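PDB 6CMK: zinc chaperone AztD from Citrobacter koseri, which acts as a periplasmic zinc chaperone, binding zinc ions and handing one of them directly to the solute-binding protein AztC of the AztABCD zinc transport system. Local coordinates for residues 210-216 / 228-234; 164-168 / 181-185. All coordinates share one frame; numbering follows the deposited sequence. Where two conformers were deposited one is given.

Both contacts reach one blade of a beta propeller, the antiparallel sheet that runs from strand 172-174 to strand 208-211. Along the chain contact 2 closes before contact 1 opens. Contact 2 packs the loop that leaves strand 160-163, the last of the preceding sheet, against strand 178-183. Contact 1 ties the loop following strand 208-211 to the hairpin turn before strand 232-237 in the next sheet. Their centres lie 14 Å apart. Of the ligands of one high-affinity zinc site, H216 lies within contact 1 and H169 directly follows H168 of contact 2, while H126 comes from strand 124-130 of the preceding sheet, so the site is assembled where neighbouring blades meet.

Contact 1: 210-216 / 228-234; sequences ALCPGLH and SCETGLL
The covalent tie here is a disulfide between C212 and C229, with SG 2.0 Å from SG and a torsion of -75° about the S-S bond. Such a crosslink suits a protein of the oxidising periplasm. It joins an irregular loop to a hairpin turn.

Three hydrogen bonds join the segments beside it. The N-H of E230 meets P213 O at 2.8 Å, nearly straight, while H216 N donates to S228 O, also at 2.8 Å. The same pair is joined a second time by S228 OG, which donates a hydrogen bond to H216 O at 2.6 Å, approaching 31° out of the carbonyl plane. A chi1 of 49°, with OG between the backbone N and carbonyl carbon of S228, directs the hydroxyl there. A water bridges L211 O to T231 OG1, whose other partner is H247.

In the beta propeller, this loop leads from one blade into the next, and it delivers H216 to a high-affinity zinc site. H216 NE2 binds the metal together with H126 and H169, while ND1 is hydrogen-bonded to S260 O. The two bonds from S228, one through its carbonyl and one through its hydroxyl, hold both the N-H and the carbonyl of a metal ligand. G214 suits the loop because its positive phi is easy for glycine, and G232 has backbone angles that would press a beta carbon against the preceding carbonyl.

Apolar packing flanks the disulfide. L234 lays CG against C212 SG at 3.7 Å, and its CD1 meets L215 CD1 at 4.0 Å, the two side chains crossing at about a right angle. A210 CB touches both methyls of L234. Farther along, the P213 ring sets CG 3.8 Å from T231 CG2, a methyl-bearing partner for an apolar ring, and the extended E230 chain passes by P213 O.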
ATOM      1  N   ALA B 210      18.618  -4.754 -24.519  1.00 24.17           N
ATOM      2  CA  ALA B 210      17.750  -3.652 -24.908  1.00 20.10           C
ATOM      3  C   ALA B 210      18.623  -2.431 -25.165  1.00 22.59           C
ATOM      4  O   ALA B 210      19.062  -1.770 -24.219  1.00 28.32           O
ATOM      5  CB  ALA B 210      16.718  -3.372 -23.821  1.00 24.86           C
ATOM      6  N   LEU B 211      18.853  -2.120 -26.442  1.00 22.92           N
ATOM      7  CA  LEU B 211      19.668  -0.965 -26.790  1.00 25.31           C
ATOM      8  C   LEU B 211      18.917   0.327 -26.497  1.00 32.70           C
ATOM      9  O   LEU B 211      17.719   0.451 -26.771  1.00 28.31           O
ATOM     10  CB  LEU B 211      20.077  -1.010 -28.265  1.00 29.73           C
ATOM     11  CG  LEU B 211      21.486  -1.526 -28.573  1.00 47.37           C
ATOM     12  CD1 LEU B 211      21.667  -2.939 -28.075  1.00 36.25           C
ATOM     13  CD2 LEU B 211      21.769  -1.467 -30.062  1.00 55.30           C
ATOM     14  N   CYS B 212      19.636   1.290 -25.941  1.00 29.97           N
ATOM     15  CA  CYS B 212      19.101   2.597 -25.586  1.00 30.88           C
ATOM     16  C   CYS B 212      20.303   3.526 -25.454  1.00 27.48           C
ATOM     17  O   CYS B 212      20.861   3.676 -24.359  1.00 28.74           O
ATOM     18  CB  CYS B 212      18.283   2.537 -24.290  1.00 27.31           C
ATOM     19  SG  CYS B 212      16.857   3.689 -24.205  1.00 29.09           S
ATOM     20  N   PRO B 213      20.747   4.135 -26.551  1.00 25.30           N
ATOM     21  CA  PRO B 213      22.003   4.897 -26.518  1.00 22.97           C
ATOM     22  C   PRO B 213      21.950   6.055 -25.534  1.00 27.22           C
ATOM     23  O   PRO B 213      20.945   6.757 -25.426  1.00 28.49           O
ATOM     24  CB  PRO B 213      22.156   5.396 -27.959  1.00 28.18           C
ATOM     25  CG  PRO B 213      20.813   5.259 -28.583  1.00 35.21           C
ATOM     26  CD  PRO B 213      20.129   4.133 -27.886  1.00 30.32           C
ATOM     27  N   GLY B 214      23.052   6.254 -24.817  1.00 24.07           N
ATOM     28  CA  GLY B 214      23.150   7.376 -23.906  1.00 27.42           C
ATOM     29  C   GLY B 214      22.252   7.211 -22.703  1.00 27.12           C
ATOM     30  O   GLY B 214      21.622   8.180 -22.263  1.00 24.06           O
ATOM     31  N   LEU B 215      22.160   5.998 -22.171  1.00 18.24           N
ATOM     32  CA  LEU B 215      21.246   5.729 -21.069  1.00 18.83           C
ATOM     33  C   LEU B 215      21.668   6.474 -19.810  1.00 21.53           C
ATOM     34  O   LEU B 215      22.818   6.373 -19.364  1.00 22.16           O
ATOM     35  CB  LEU B 215      21.198   4.228 -20.809  1.00 19.06           C
ATOM     36  CG  LEU B 215      20.100   3.723 -19.872  1.00 20.68           C
ATOM     37  CD1 LEU B 215      19.699   2.313 -20.277  1.00 24.51           C
ATOM     38  CD2 LEU B 215      20.577   3.748 -18.426  1.00 26.97           C
ATOM     39  N   HIS B 216      20.726   7.225 -19.235  1.00 20.66           N
ATOM     40  CA  HIS B 216      20.935   7.930 -17.978  1.00 18.08           C
ATOM     41  C   HIS B 216      19.593   8.455 -17.494  1.00 23.28           C
ATOM     42  O   HIS B 216      18.859   9.078 -18.269  1.00 23.54           O
ATOM     43  CB  HIS B 216      21.926   9.089 -18.129  1.00 23.38           C
ATOM     44  CG  HIS B 216      22.311   9.718 -16.829  1.00 45.80           C
ATOM     45  ND1 HIS B 216      21.643  10.801 -16.298  1.00 49.23           N
ATOM     46  CD2 HIS B 216      23.290   9.411 -15.946  1.00 58.64           C
ATOM     47  CE1 HIS B 216      22.198  11.136 -15.148  1.00 52.57           C
ATOM     48  NE2 HIS B 216      23.199  10.308 -14.911  1.00 56.55           N
ATOM     49  N   SER B 228      15.821   6.212 -18.958  1.00 15.53           N
ATOM     50  CA  SER B 228      15.751   7.132 -20.084  1.00 15.75           C
ATOM     51  C   SER B 228      17.062   7.145 -20.860  1.00 18.68           C
ATOM     52  O   SER B 228      18.141   6.942 -20.301  1.00 19.13           O
ATOM     53  CB  SER B 228      15.414   8.545 -19.608  1.00 19.53           C
ATOM     54  OG  SER B 228      16.234   8.929 -18.529  1.00 19.74           O
ATOM     55  N   CYS B 229      16.952   7.389 -22.161  1.00 19.43           N
ATOM     56  CA  CYS B 229      18.125   7.480 -23.015  1.00 18.85           C
ATOM     57  C   CYS B 229      17.812   8.431 -24.169  1.00 22.33           C
ATOM     58  O   CYS B 229      16.820   9.166 -24.140  1.00 22.43           O
ATOM     59  CB  CYS B 229      18.538   6.083 -23.488  1.00 24.66           C
ATOM     60  SG  CYS B 229      17.571   5.479 -24.849  1.00 24.23           S
ATOM     61  N   GLU B 230      18.675   8.424 -25.191  1.00 23.60           N
ATOM     62  CA  GLU B 230      18.538   9.381 -26.288  1.00 23.30           C
ATOM     63  C   GLU B 230      17.350   9.082 -27.201  1.00 24.29           C
ATOM     64  O   GLU B 230      16.859   9.998 -27.867  1.00 24.08           O
ATOM     65  CB  GLU B 230      19.838   9.417 -27.101  1.00 23.88           C
ATOM     66  CG  GLU B 230      21.041   9.838 -26.269  1.00 27.25           C
ATOM     67  CD  GLU B 230      22.373   9.678 -26.993  1.00 35.46           C
ATOM     68  OE1 GLU B 230      22.411   9.075 -28.089  1.00 35.81           O
ATOM     69  OE2 GLU B 230      23.389  10.160 -26.454  1.00 44.92           O
ATOM     70  N   THR B 231      16.864   7.840 -27.247  1.00 20.12           N
ATOM     71  CA  THR B 231      15.776   7.484 -28.155  1.00 25.60           C
ATOM     72  C   THR B 231      14.410   7.385 -27.483  1.00 21.17           C
ATOM     73  O   THR B 231      13.398   7.377 -28.188  1.00 25.82           O
ATOM     74  CB  THR B 231      16.065   6.144 -28.844  1.00 28.37           C
ATOM     75  OG1 THR B 231      16.211   5.107 -27.864  1.00 29.54           O
ATOM     76  CG2 THR B 231      17.324   6.235 -29.688  1.00 27.06           C
ATOM     77  N   GLY B 232      14.351   7.312 -26.164  1.00 22.32           N
ATOM     78  CA  GLY B 232      13.080   7.070 -25.498  1.00 18.57           C
ATOM     79  C   GLY B 232      13.312   6.568 -24.085  1.00 21.10           C
ATOM     80  O   GLY B 232      14.348   6.844 -23.476  1.00 19.72           O
ATOM     81  N   LEU B 233      12.325   5.833 -23.580  0.84 20.62           N
ATOM     82  CA  LEU B 233      12.408   5.205 -22.273  0.84 15.77           C
ATOM     83  C   LEU B 233      12.351   3.695 -22.432  0.84 19.63           C
ATOM     84  O   LEU B 233      11.601   3.179 -23.265  0.84 22.88           O
ATOM     85  CB  LEU B 233      11.256   5.641 -21.346  0.84 15.73           C
ATOM     86  CG  LEU B 233      10.934   7.133 -21.240  0.84 21.01           C
ATOM     87  CD1 LEU B 233       9.841   7.383 -20.200  0.84 20.32           C
ATOM     88  CD2 LEU B 233      12.166   7.952 -20.908  0.84 26.77           C
ATOM     89  N   LEU B 234      13.147   2.999 -21.633  1.00 16.79           N
ATOM     90  CA  LEU B 234      12.970   1.574 -21.422  1.00 17.29           C
ATOM     91  C   LEU B 234      12.006   1.432 -20.257  1.00 16.30           C
ATOM     92  O   LEU B 234      12.172   2.101 -19.233  1.00 19.85           O
ATOM     93  CB  LEU B 234      14.289   0.880 -21.106  1.00 18.53           C
ATOM     94  CG  LEU B 234      15.381   0.924 -22.166  1.00 19.62           C
ATOM     95  CD1 LEU B 234      16.584   0.165 -21.659  1.00 22.60           C
ATOM     96  CD2 LEU B 234      14.918   0.346 -23.493  1.00 19.41           C
TER
HETATM   97  O   HOH W   1      16.996   2.709 -28.769  1.00 32.45           O

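Contact 2: 164-168 / 181-185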
ATOM      1  N   VAL B 164      28.832  -6.295 -13.630  1.00 24.21           N
ATOM      2  CA  VAL B 164      28.279  -5.377 -14.616  1.00 27.04           C
ATOM      3  C   VAL B 164      29.269  -5.120 -15.752  1.00 27.18           C
ATOM      4  O   VAL B 164      29.147  -4.132 -16.473  1.00 24.09           O
ATOM      5  CB  VAL B 164      27.815  -4.066 -13.949  1.00 23.73           C
ATOM      6  CG1 VAL B 164      26.709  -4.368 -12.952  1.00 22.84           C
ATOM      7  CG2 VAL B 164      28.966  -3.370 -13.241  1.00 22.49           C
ATOM      8  N   VAL B 165      30.258  -6.018 -15.891  1.00 24.78           N
ATOM      9  CA  VAL B 165      31.148  -6.156 -17.044  1.00 22.35           C
ATOM     10  C   VAL B 165      32.317  -5.186 -16.922  1.00 30.76           C
ATOM     11  O   VAL B 165      33.484  -5.599 -16.946  1.00 29.24           O
ATOM     12  CB  VAL B 165      30.402  -5.970 -18.381  1.00 28.31           C
ATOM     13  CG1 VAL B 165      31.394  -5.971 -19.544  1.00 34.45           C
ATOM     14  CG2 VAL B 165      29.395  -7.088 -18.589  1.00 25.64           C
ATOM     15  N   ALA B 166      32.023  -3.893 -16.802  1.00 25.57           N
ATOM     16  CA  ALA B 166      33.079  -2.909 -16.679  1.00 26.73           C
ATOM     17  C   ALA B 166      32.572  -1.746 -15.841  1.00 27.99           C
ATOM     18  O   ALA B 166      31.388  -1.386 -15.947  1.00 27.21           O
ATOM     19  CB  ALA B 166      33.558  -2.393 -18.038  1.00 31.69           C
ATOM     20  N   PRO B 167      33.421  -1.154 -15.004  1.00 30.17           N
ATOM     21  CA  PRO B 167      33.001   0.030 -14.248  1.00 28.83           C
ATOM     22  C   PRO B 167      32.496   1.129 -15.171  1.00 26.75           C
ATOM     23  O   PRO B 167      33.159   1.510 -16.137  1.00 27.20           O
ATOM     24  CB  PRO B 167      34.281   0.450 -13.514  1.00 33.71           C
ATOM     25  CG  PRO B 167      35.086  -0.786 -13.417  1.00 30.27           C
ATOM     26  CD  PRO B 167      34.791  -1.573 -14.651  1.00 33.32           C
ATOM     27  N   HIS B 168      31.303   1.632 -14.875  1.00 24.84           N
ATOM     28  CA  HIS B 168      30.770   2.775 -15.601  1.00 20.84           C
ATOM     29  C   HIS B 168      29.738   3.455 -14.720  1.00 23.86           C
ATOM     30  O   HIS B 168      29.357   2.935 -13.668  1.00 22.52           O
ATOM     31  CB  HIS B 168      30.176   2.366 -16.956  1.00 22.99           C
ATOM     32  CG  HIS B 168      28.988   1.456 -16.866  1.00 20.45           C
ATOM     33  ND1 HIS B 168      29.104   0.099 -16.652  1.00 21.18           N
ATOM     34  CD2 HIS B 168      27.665   1.700 -17.014  1.00 21.82           C
ATOM     35  CE1 HIS B 168      27.902  -0.449 -16.651  1.00 25.43           C
ATOM     36  NE2 HIS B 168      27.011   0.500 -16.868  1.00 21.98           N
ATOM     37  N   VAL B 181      20.496  -4.287 -15.532  1.00 19.59           N
ATOM     38  CA  VAL B 181      21.695  -3.478 -15.376  1.00 23.41           C
ATOM     39  C   VAL B 181      22.005  -2.801 -16.698  1.00 17.12           C
ATOM     40  O   VAL B 181      21.719  -3.324 -17.779  1.00 19.71           O
ATOM     41  CB  VAL B 181      22.921  -4.300 -14.907  1.00 22.32           C
ATOM     42  CG1 VAL B 181      22.648  -4.953 -13.571  1.00 20.44           C
ATOM     43  CG2 VAL B 181      23.305  -5.344 -15.940  1.00 19.17           C
ATOM     44  N   SER B 182      22.622  -1.636 -16.595  1.00 17.91           N
ATOM     45  CA  SER B 182      23.066  -0.915 -17.768  1.00 18.49           C
ATOM     46  C   SER B 182      24.292  -1.593 -18.364  1.00 19.95           C
ATOM     47  O   SER B 182      25.055  -2.275 -17.673  1.00 22.17           O
ATOM     48  CB  SER B 182      23.378   0.523 -17.388  1.00 20.94           C
ATOM     49  OG  SER B 182      24.305   0.554 -16.324  1.00 19.60           O
ATOM     50  N   ILE B 183      24.466  -1.400 -19.662  1.00 18.45           N
ATOM     51  CA  ILE B 183      25.519  -2.034 -20.451  1.00 19.36           C
ATOM     52  C   ILE B 183      26.600  -0.989 -20.698  1.00 24.72           C
ATOM     53  O   ILE B 183      26.291   0.076 -21.242  1.00 23.64           O
ATOM     54  CB  ILE B 183      24.963  -2.566 -21.780  1.00 22.30           C
ATOM     55  CG1 ILE B 183      23.880  -3.627 -21.523  1.00 21.60           C
ATOM     56  CG2 ILE B 183      26.082  -3.105 -22.663  1.00 22.61           C
ATOM     57  CD1 ILE B 183      23.019  -3.896 -22.738  1.00 27.76           C
ATOM     58  N   PRO B 184      27.859  -1.229 -20.331  1.00 20.55           N
ATOM     59  CA  PRO B 184      28.884  -0.208 -20.581  1.00 21.75           C
ATOM     60  C   PRO B 184      29.133  -0.051 -22.070  1.00 25.89           C
ATOM     61  O   PRO B 184      28.993  -0.993 -22.856  1.00 25.38           O
ATOM     62  CB  PRO B 184      30.124  -0.759 -19.868  1.00 26.38           C
ATOM     63  CG  PRO B 184      29.915  -2.254 -19.866  1.00 21.71           C
ATOM     64  CD  PRO B 184      28.425  -2.442 -19.708  1.00 21.62           C
ATOM     65  N   ASN B 185      29.517   1.159 -22.454  1.00 25.90           N
ATOM     66  CA  ASN B 185      29.923   1.415 -23.823  1.00 28.98           C
ATOM     67  C   ASN B 185      31.136   0.550 -24.138  1.00 29.42           C
ATOM     68  O   ASN B 185      32.147   0.639 -23.427  1.00 27.23           O
ATOM     69  CB  ASN B 185      30.246   2.894 -24.009  1.00 26.84           C
ATOM     70  CG  ASN B 185      30.669   3.227 -25.427  1.00 30.20           C
ATOM     71  OD1 ASN B 185      31.559   2.598 -25.991  1.00 31.98           O
ATOM     72  ND2 ASN B 185      30.020   4.228 -26.010  1.00 30.27           N
TER
HETATM   73  O   HOH W   2      26.480  -4.670 -17.489  1.00 23.59           O
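V164 and V181 lie 6.9 Å apart and H168 and P184 6.1 Å apart, CA to CA, so an irregular loop runs beside the end of a strand without direct backbone pairing. In the beta propeller the loop leads out of one blade and packs on strand 178-183 of the next. It bends sharply at V165, whose positive phi forms a classic gamma turn, closed by a weak bond from A166 N to V164 O.

V164 CG1 meets V181 CG1 among buried branched side chains. P184 is the apolar core: its CG receives V165 CG1 and A166 CB, and its CA sits 3.9 Å above the centre of the H168 ring. A water donates to both V164 O and S182 O, linking two acceptors that cannot bond each other.

H168, the neighbour in sequence of the metal ligand H169, uses both ring nitrogens. At the ring edge NE2 shares a 2.8 Å hydrogen bond with S182 OG, which is also hydrogen-bonded to V171 N. A chi1 of 64°, with CG between the backbone N and the carbonyl carbon, brings the ring's edge back to its own loop, where ND1 donates to A166 O, 2.8 Å away and just 6° out of the ring plane.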